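Local coordinates for L544 (Acanthamoeba polyphaga mimivirus, PDB 4AMQ), which probably acts as a metal-dependent nucleotidyl transferase of the giant virus, its fold combining a nucleotidyltransferase domain with a helical domain, at residues 89-92 and 93-96. Numbering follows the deposited sequence.
Sequences LINS and FTND. With MG (magnesium ion), chain D.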
loop_
_atom_site.group_PDB
_atom_site.type_symbol
_atom_site.label_atom_id
_atom_site.label_comp_id
_atom_site.label_asym_id
_atom_site.label_seq_id
_atom_site.Cartn_x
_atom_site.Cartn_y
_atom_site.Cartn_z
ATOM N N LEU A 89 -5.744 -17.682 12.957
ATOM C CA LEU A 89 -4.831 -16.546 12.896
ATOM C C LEU A 89 -5.442 -15.315 13.558
ATOM O O LEU A 89 -4.817 -14.675 14.400
ATOM C CB LEU A 89 -4.447 -16.233 11.447
ATOM C CG LEU A 89 -3.364 -17.126 10.838
ATOM C CD1 LEU A 89 -3.189 -16.833 9.356
ATOM C CD2 LEU A 89 -2.046 -16.945 11.583
ATOM N N ILE A 90 -6.669 -14.991 13.173
ATOM C CA ILE A 90 -7.351 -13.826 13.719
ATOM C C ILE A 90 -7.442 -13.885 15.243
ATOM O O ILE A 90 -7.093 -12.926 15.921
ATOM C CB ILE A 90 -8.747 -13.642 13.091
ATOM C CG1 ILE A 90 -8.609 -13.356 11.592
ATOM C CG2 ILE A 90 -9.509 -12.516 13.785
ATOM C CD1 ILE A 90 -9.931 -13.159 10.870
ATOM N N ASN A 91 -7.885 -15.020 15.778
ATOM C CA ASN A 91 -8.025 -15.176 17.226
ATOM C C ASN A 91 -6.702 -15.077 17.980
ATOM O O ASN A 91 -6.662 -14.604 19.115
ATOM C CB ASN A 91 -8.730 -16.492 17.571
ATOM C CG ASN A 91 -10.212 -16.462 17.253
ATOM O OD1 ASN A 91 -10.793 -17.466 16.844
ATOM N ND2 ASN A 91 -10.830 -15.303 17.435
ATOM N N SER A 92 -5.620 -15.523 17.350
ATOM C CA SER A 92 -4.310 -15.494 17.986
ATOM C C SER A 92 -3.773 -14.072 18.089
ATOM O O SER A 92 -2.769 -13.830 18.754
ATOM C CB SER A 92 -3.316 -16.358 17.207
ATOM O OG SER A 92 -2.977 -15.750 15.971
ATOM N N PHE A 93 -4.439 -13.133 17.423
ATOM C CA PHE A 93 -3.974 -11.748 17.396
ATOM C C PHE A 93 -4.790 -10.829 18.300
ATOM O O PHE A 93 -4.402 -9.689 18.540
ATOM C CB PHE A 93 -3.996 -11.200 15.966
ATOM C CG PHE A 93 -3.062 -11.907 15.036
ATOM C CD1 PHE A 93 -1.828 -12.350 15.477
ATOM C CD2 PHE A 93 -3.423 -12.138 13.720
ATOM C CE1 PHE A 93 -0.966 -13.007 14.620
ATOM C CE2 PHE A 93 -2.567 -12.795 12.863
ATOM C CZ PHE A 93 -1.338 -13.228 13.314
ATOM N N THR A 94 -5.916 -11.321 18.798
ATOM C CA THR A 94 -6.835 -10.479 19.559
ATOM C C THR A 94 -6.169 -9.784 20.754
ATOM O O THR A 94 -6.496 -8.643 21.080
ATOM C CB THR A 94 -8.062 -11.281 20.024
ATOM O OG1 THR A 94 -8.653 -11.934 18.894
ATOM C CG2 THR A 94 -9.093 -10.361 20.674
ATOM N N ASN A 95 -5.235 -10.472 21.401
ATOM C CA ASN A 95 -4.516 -9.901 22.533
ATOM C C ASN A 95 -3.056 -9.610 22.201
ATOM O O ASN A 95 -2.203 -9.602 23.084
ATOM C CB ASN A 95 -4.601 -10.825 23.747
ATOM C CG ASN A 95 -6.028 -11.081 24.182
ATOM O OD1 ASN A 95 -6.479 -12.226 24.231
ATOM N ND2 ASN A 95 -6.752 -10.012 24.500
ATOM N N ASP A 96 -2.774 -9.379 20.922
ATOM C CA ASP A 96 -1.422 -9.052 20.490
ATOM C C ASP A 96 -1.388 -7.625 19.950
ATOM O O ASP A 96 -1.813 -7.370 18.827
ATOM C CB ASP A 96 -0.955 -10.036 19.414
ATOM C CG ASP A 96 0.543 -9.977 19.177
ATOM O OD1 ASP A 96 1.173 -8.973 19.571
ATOM O OD2 ASP A 96 1.092 -10.938 18.593
HETATM MG MG MG D . -4.006 -7.341 17.456
HETATM O O HOH W 1 -3.508 -4.988 17.924
HETATM O O HOH W 2 -6.315 -7.654 16.398
#
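F93 N bonds to I90 O at 3.1 Å, a three-residue spacing repeated weakly by T94 N and N91 O, and the chain then bends through a type I beta turn closed by D96 N on F93 O at 2.9 Å. Serine suits position 92 because its short hydroxyl folds back onto the helix: with chi1 of S92 at 71°, S92 OG lies between the backbone N and the carbonyl carbon and donates to L89 O at 2.6 Å. Both oxygens sit over one face of the F93 ring, near its rim; L89 O comes closest, 3.0 Å from F93 CD2. Phenylalanine also offers an apolar surface to L89, which lies alongside it with L89 CD2 4.2 Å from F93 CZ. Threonine suits position 94 because a hydroxyl on CB, turned beside its own backbone N, can reach back to the carbonyls of the preceding turn; T94 OG1 may bond weakly to N91 O, though its proton has another acceptor within reach. F93 O and D96 O each lie 2.6 Å from the magnesium ion, joined by I99 O and two waters, so F93 O both closes the turn and faces the metal. D96 OD1 accepts from Q98 N, an Asx turn, for which aspartate is suited. The F93 side chain packs on K41 and I42 of helix 28-42 and on I99 of strand 99-108, while I90 reaches helix 169-174 and L101, joining helix 82-93 to both helices and the sheet.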